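Secreted effector CSEP0064 (Blumeria graminis f. sp. hordei, PDB 6FMB) binds host RNA as a non-catalytic RNase homologue and protects ribosomal RNA from degradation induced by ribosome-inactivating proteins, promoting infection. Local coordinates at residues T10-L23 / R52-Q64. Residues are numbered along the deposited sequence; the frame is centred on the assembly and turned at random.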
loop_
_atom_site.group_PDB
_atom_site.type_symbol
_atom_site.label_atom_id
_atom_site.label_comp_id
_atom_site.label_asym_id
_atom_site.label_seq_id
_atom_site.Cartn_x
_atom_site.Cartn_y
_atom_site.Cartn_z
ATOM N N THR A 10 -0.739 -13.975 6.707
ATOM C CA THR A 10 -1.201 -14.084 5.315
ATOM C C THR A 10 -0.120 -13.489 4.417
ATOM O O THR A 10 0.361 -12.388 4.673
ATOM C CB THR A 10 -2.556 -13.349 5.114
ATOM O OG1 THR A 10 -3.585 -13.977 5.909
ATOM C CG2 THR A 10 -2.993 -13.369 3.659
ATOM N N GLU A 11 0.269 -14.232 3.372
ATOM C CA GLU A 11 1.242 -13.732 2.406
ATOM C C GLU A 11 0.592 -12.772 1.408
ATOM O O GLU A 11 -0.414 -13.123 0.770
ATOM C CB GLU A 11 1.865 -14.905 1.639
ATOM C CG GLU A 11 2.746 -14.429 0.506
ATOM C CD GLU A 11 3.581 -15.501 -0.134
ATOM O OE1 GLU A 11 3.819 -16.540 0.506
ATOM O OE2 GLU A 11 4.042 -15.267 -1.262
ATOM N N ILE A 12 1.190 -11.592 1.266
ATOM C CA ILE A 12 0.850 -10.666 0.185
ATOM C C ILE A 12 1.966 -10.789 -0.855
ATOM O O ILE A 12 3.134 -10.468 -0.558
ATOM C CB ILE A 12 0.755 -9.210 0.682
ATOM C CG1 ILE A 12 -0.224 -9.055 1.859
ATOM C CG2 ILE A 12 0.384 -8.285 -0.485
ATOM C CD1 ILE A 12 -1.606 -9.594 1.657
ATOM N N PRO A 13 1.614 -11.261 -2.074
ATOM C CA PRO A 13 2.634 -11.405 -3.094
ATOM C C PRO A 13 3.390 -10.106 -3.404
ATOM O O PRO A 13 2.771 -9.059 -3.525
ATOM C CB PRO A 13 1.817 -11.839 -4.330
ATOM C CG PRO A 13 0.572 -12.452 -3.817
ATOM C CD PRO A 13 0.290 -11.716 -2.545
ATOM N N GLU A 14 4.702 -10.196 -3.594
ATOM C CA GLU A 14 5.503 -8.994 -3.912
ATOM C C GLU A 14 4.990 -8.251 -5.164
ATOM O O GLU A 14 4.992 -7.021 -5.194
ATOM C CB GLU A 14 6.998 -9.348 -4.084
ATOM C CG GLU A 14 7.922 -8.142 -4.262
ATOM C CD GLU A 14 9.261 -8.475 -4.919
ATOM O OE1 GLU A 14 9.817 -7.569 -5.557
ATOM O OE2 GLU A 14 9.747 -9.622 -4.834
ATOM N N ARG A 15 4.568 -9.020 -6.184
ATOM C CA ARG A 15 4.134 -8.382 -7.428
ATOM C C ARG A 15 2.879 -7.534 -7.229
ATOM O O ARG A 15 2.668 -6.541 -7.949
ATOM C CB ARG A 15 3.960 -9.403 -8.557
ATOM C CG ARG A 15 2.711 -10.270 -8.542
ATOM C CD ARG A 15 2.862 -11.353 -9.618
ATOM N NE ARG A 15 1.627 -11.996 -10.052
ATOM C CZ ARG A 15 1.525 -12.801 -11.120
ATOM N NH1 ARG A 15 0.345 -13.387 -11.426
ATOM N NH2 ARG A 15 2.609 -13.036 -11.898
ATOM N N ASN A 16 2.048 -7.925 -6.252
ATOM C CA ASN A 16 0.861 -7.128 -5.921
ATOM C C ASN A 16 1.241 -5.788 -5.291
ATOM O O ASN A 16 0.639 -4.747 -5.570
ATOM C CB ASN A 16 -0.101 -7.870 -4.962
ATOM C CG ASN A 16 -0.855 -9.018 -5.612
ATOM O OD1 ASN A 16 -0.658 -9.330 -6.772
ATOM N ND2 ASN A 16 -1.751 -9.621 -4.849
ATOM N N VAL A 17 2.257 -5.813 -4.426
ATOM C CA VAL A 17 2.726 -4.609 -3.782
ATOM C C VAL A 17 3.346 -3.682 -4.833
ATOM O O VAL A 17 3.040 -2.494 -4.847
ATOM C CB VAL A 17 3.717 -4.930 -2.636
ATOM C CG1 VAL A 17 4.350 -3.671 -2.062
ATOM C CG2 VAL A 17 3.000 -5.726 -1.539
ATOM N N ARG A 18 4.163 -4.234 -5.732
ATOM C CA ARG A 18 4.758 -3.431 -6.797
ATOM C C ARG A 18 3.675 -2.814 -7.698
ATOM O O ARG A 18 3.771 -1.647 -8.087
ATOM C CB ARG A 18 5.719 -4.280 -7.640
ATOM C CG ARG A 18 7.024 -4.770 -7.034
ATOM C CD ARG A 18 7.975 -5.216 -8.176
ATOM N NE ARG A 18 7.306 -6.091 -9.181
ATOM C CZ ARG A 18 7.335 -7.429 -9.188
ATOM N NH1 ARG A 18 6.668 -8.115 -10.111
ATOM N NH2 ARG A 18 8.009 -8.094 -8.265
ATOM N N ALA A 19 2.631 -3.580 -8.027
ATOM C CA ALA A 19 1.507 -3.053 -8.825
ATOM C C ALA A 19 0.816 -1.908 -8.075
ATOM O O ALA A 19 0.439 -0.901 -8.681
ATOM C CB ALA A 19 0.522 -4.153 -9.160
ATOM N N ALA A 20 0.614 -2.070 -6.773
ATOM C CA ALA A 20 -0.032 -1.004 -5.982
ATOM C C ALA A 20 0.801 0.288 -5.961
ATOM O O ALA A 20 0.220 1.375 -5.914
ATOM C CB ALA A 20 -0.362 -1.486 -4.579
ATOM N N VAL A 21 2.148 0.185 -5.985
ATOM C CA VAL A 21 2.990 1.388 -6.010
ATOM C C VAL A 21 2.697 2.213 -7.276
ATOM O O VAL A 21 2.554 3.427 -7.211
ATOM C CB VAL A 21 4.497 1.019 -5.912
ATOM C CG1 VAL A 21 5.374 2.211 -6.236
ATOM C CG2 VAL A 21 4.838 0.459 -4.531
ATOM N N VAL A 22 2.663 1.546 -8.426
ATOM C CA VAL A 22 2.440 2.272 -9.680
ATOM C C VAL A 22 0.963 2.684 -9.844
ATOM O O VAL A 22 0.682 3.761 -10.366
ATOM C CB VAL A 22 3.008 1.529 -10.915
ATOM C CG1 VAL A 22 4.542 1.479 -10.849
ATOM C CG2 VAL A 22 2.418 0.126 -11.093
ATOM N N LEU A 23 0.019 1.872 -9.361
ATOM C CA LEU A 23 -1.390 2.282 -9.407
ATOM C C LEU A 23 -1.647 3.489 -8.498
ATOM O O LEU A 23 -2.387 4.386 -8.866
ATOM C CB LEU A 23 -2.323 1.130 -9.067
ATOM C CG LEU A 23 -2.366 0.002 -10.114
ATOM C CD1 LEU A 23 -3.238 -1.141 -9.596
ATOM C CD2 LEU A 23 -2.853 0.483 -11.476
ATOM N N ARG A 52 1.237 8.250 -0.705
ATOM C CA ARG A 52 -0.101 7.817 -1.055
ATOM C C ARG A 52 -0.411 6.458 -0.433
ATOM O O ARG A 52 0.466 5.593 -0.273
ATOM C CB ARG A 52 -0.282 7.774 -2.575
ATOM C CG ARG A 52 -0.296 9.158 -3.195
ATOM C CD ARG A 52 -0.522 9.127 -4.689
ATOM N NE ARG A 52 -0.754 10.476 -5.182
ATOM C CZ ARG A 52 -1.499 10.796 -6.234
ATOM N NH1 ARG A 52 -2.024 9.863 -7.001
ATOM N NH2 ARG A 52 -1.670 12.076 -6.533
ATOM N N GLN A 53 -1.694 6.294 -0.090
ATOM C CA GLN A 53 -2.254 5.052 0.434
ATOM C C GLN A 53 -3.099 4.391 -0.655
ATOM O O GLN A 53 -3.978 5.048 -1.216
ATOM C CB GLN A 53 -3.118 5.310 1.664
ATOM C CG GLN A 53 -3.649 4.038 2.338
ATOM C CD GLN A 53 -5.080 4.102 2.817
ATOM O OE1 GLN A 53 -5.783 5.056 2.554
ATOM N NE2 GLN A 53 -5.524 3.046 3.491
ATOM N N PHE A 54 -2.832 3.105 -0.951
ATOM C CA PHE A 54 -3.617 2.408 -1.975
ATOM C C PHE A 54 -3.813 0.974 -1.518
ATOM O O PHE A 54 -2.871 0.344 -1.012
ATOM C CB PHE A 54 -2.933 2.479 -3.352
ATOM C CG PHE A 54 -3.848 2.114 -4.496
ATOM C CD1 PHE A 54 -4.687 3.066 -5.078
ATOM C CD2 PHE A 54 -3.886 0.817 -5.009
ATOM C CE1 PHE A 54 -5.560 2.728 -6.097
ATOM C CE2 PHE A 54 -4.753 0.485 -6.048
ATOM C CZ PHE A 54 -5.588 1.449 -6.593
ATOM N N PRO A 55 -5.033 0.426 -1.674
ATOM C CA PRO A 55 -5.249 -0.931 -1.182
ATOM C C PRO A 55 -4.536 -2.010 -2.010
ATOM O O PRO A 55 -4.189 -1.791 -3.182
ATOM C CB PRO A 55 -6.791 -1.097 -1.259
ATOM C CG PRO A 55 -7.336 0.297 -1.306
ATOM C CD PRO A 55 -6.314 1.011 -2.148
ATOM N N VAL A 56 -4.329 -3.174 -1.395
ATOM C CA VAL A 56 -3.671 -4.316 -2.053
ATOM C C VAL A 56 -4.420 -5.590 -1.633
ATOM O O VAL A 56 -5.021 -5.646 -0.554
ATOM C CB VAL A 56 -2.138 -4.337 -1.720
ATOM C CG1 VAL A 56 -1.871 -4.672 -0.266
ATOM C CG2 VAL A 56 -1.346 -5.287 -2.629
ATOM N N GLU A 57 -4.380 -6.593 -2.522
ATOM C CA GLU A 57 -5.038 -7.894 -2.345
ATOM C C GLU A 57 -4.050 -8.964 -1.923
ATOM O O GLU A 57 -2.863 -8.880 -2.239
ATOM C CB GLU A 57 -5.626 -8.367 -3.674
ATOM C CG GLU A 57 -6.620 -7.431 -4.320
ATOM C CD GLU A 57 -7.965 -7.461 -3.632
ATOM O OE1 GLU A 57 -8.113 -8.206 -2.645
ATOM O OE2 GLU A 57 -8.888 -6.760 -4.080
ATOM N N ASP A 58 -4.552 -9.989 -1.248
ATOM C CA ASP A 58 -3.778 -11.204 -1.000
ATOM C C ASP A 58 -3.889 -12.235 -2.128
ATOM O O ASP A 58 -3.174 -13.219 -2.118
ATOM C CB ASP A 58 -4.112 -11.808 0.384
ATOM C CG ASP A 58 -5.525 -12.389 0.497
ATOM O OD1 ASP A 58 -6.161 -12.710 -0.517
ATOM O OD2 ASP A 58 -5.985 -12.593 1.640
ATOM N N SER A 59 -4.770 -11.993 -3.092
ATOM C CA SER A 59 -5.050 -12.899 -4.202
ATOM C C SER A 59 -4.454 -12.382 -5.517
ATOM O O SER A 59 -3.847 -11.310 -5.540
ATOM C CB SER A 59 -6.550 -12.998 -4.344
ATOM O OG SER A 59 -7.102 -11.735 -4.581
ATOM N N ASP A 60 -4.643 -13.130 -6.607
ATOM C CA ASP A 60 -4.041 -12.802 -7.910
ATOM C C ASP A 60 -4.867 -11.753 -8.678
ATOM O O ASP A 60 -5.453 -12.012 -9.737
ATOM C CB ASP A 60 -3.889 -14.083 -8.741
ATOM C CG ASP A 60 -3.030 -13.888 -9.961
ATOM O OD1 ASP A 60 -2.026 -13.147 -9.906
ATOM O OD2 ASP A 60 -3.353 -14.519 -10.978
ATOM N N ALA A 61 -4.897 -10.549 -8.126
ATOM C CA ALA A 61 -5.742 -9.483 -8.621
ATOM C C ALA A 61 -5.259 -8.177 -8.025
ATOM O O ALA A 61 -4.568 -8.172 -7.012
ATOM C CB ALA A 61 -7.183 -9.737 -8.184
ATOM N N ASN A 62 -5.660 -7.092 -8.662
ATOM C CA ASN A 62 -5.508 -5.730 -8.162
ATOM C C ASN A 62 -6.820 -5.222 -7.567
ATOM O O ASN A 62 -7.898 -5.578 -8.025
ATOM C CB ASN A 62 -4.985 -4.817 -9.286
ATOM C CG ASN A 62 -3.644 -5.284 -9.828
ATOM O OD1 ASN A 62 -3.479 -5.587 -11.051
ATOM N ND2 ASN A 62 -2.682 -5.402 -8.937
ATOM N N TRP A 63 -6.732 -4.418 -6.524
ATOM C CA TRP A 63 -7.927 -3.943 -5.821
ATOM C C TRP A 63 -8.704 -2.917 -6.658
ATOM O O TRP A 63 -8.102 -2.046 -7.293
ATOM C CB TRP A 63 -7.527 -3.356 -4.463
ATOM C CG TRP A 63 -8.686 -2.912 -3.590
ATOM C CD1 TRP A 63 -9.273 -3.623 -2.584
ATOM C CD2 TRP A 63 -9.350 -1.642 -3.615
ATOM N NE1 TRP A 63 -10.260 -2.884 -1.999
ATOM C CE2 TRP A 63 -10.346 -1.670 -2.616
ATOM C CE3 TRP A 63 -9.206 -0.487 -4.388
ATOM C CZ2 TRP A 63 -11.188 -0.589 -2.382
ATOM C CZ3 TRP A 63 -10.027 0.586 -4.156
ATOM C CH2 TRP A 63 -11.017 0.526 -3.152
ATOM N N GLN A 64 -10.033 -2.997 -6.613
ATOM C CA GLN A 64 -10.886 -2.043 -7.344
ATOM C C GLN A 64 -12.308 -2.005 -6.786
ATOM O O GLN A 64 -13.298 -2.109 -7.519
ATOM C CB GLN A 64 -10.860 -2.293 -8.857
ATOM C CG GLN A 64 -10.982 -3.739 -9.275
ATOM C CD GLN A 64 -10.543 -3.994 -10.715
ATOM O OE1 GLN A 64 -11.044 -4.915 -11.374
ATOM N NE2 GLN A 64 -9.574 -3.253 -11.175
HETATM O O HOH W 1 -1.214 -10.709 -9.172
HETATM O O HOH W 2 -2.029 -4.473 -6.499
HETATM O O HOH W 3 -0.933 -7.559 -8.936
#
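One buried side-chain amide, that of Asn-16 in the first turn of helix 14-24, ties down the loop that follows strand 51-56. Its ND2 spends one N-H on Glu-57 O at 2.9 Å and the other on Ser-59 O at 2.8 Å. Both acceptors lie close to the amide plane, but their carbonyls are met differently: the Glu-57 group from above its plane, the Ser-59 group at a tilt of only 24°. OD1 of the same amide takes hydrogens from two waters, one shared with Asp-60 OD1 and, in the modelled conformer, Arg-15 NE, the other weakly held by Asn-62 ND2, so the amide's rotation is fixed from both ends. A third water joins Asn-62 ND2 to Asn-16 O.

Farther out, in that same conformer, Arg-15 NH1 reaches Asp-60 OD1 on its syn side at 2.8 Å in a nearly straight salt bridge. The guanidinium and carboxylate planes are 25° apart. Beneath these polar links the packing is apolar. With CG1 between backbone N and carbonyl carbon (chi1 69°), Val-56 turns CG2 toward the helix, 3.7 Å from Asn-16 CB, where it also meets Ile-12 CG2. Leu-23 CB sits over one face of the Phe-54 ring, 3.9 Å from CE2, while Ala-20 approaches that ring obliquely. At the other end Ile-12 CD1 rests against Asp-58 CB at 3.6 Å.

The helix thus packs against the four-stranded antiparallel sheet of this RNase-like fold, the axes of segments 14-23 and 52-56 approaching to 8.3 Å; Val-17 and Val-21 face strand 81-85, and strand 10-13, just before the helix, edges the other antiparallel sheet, beside strand 4-7.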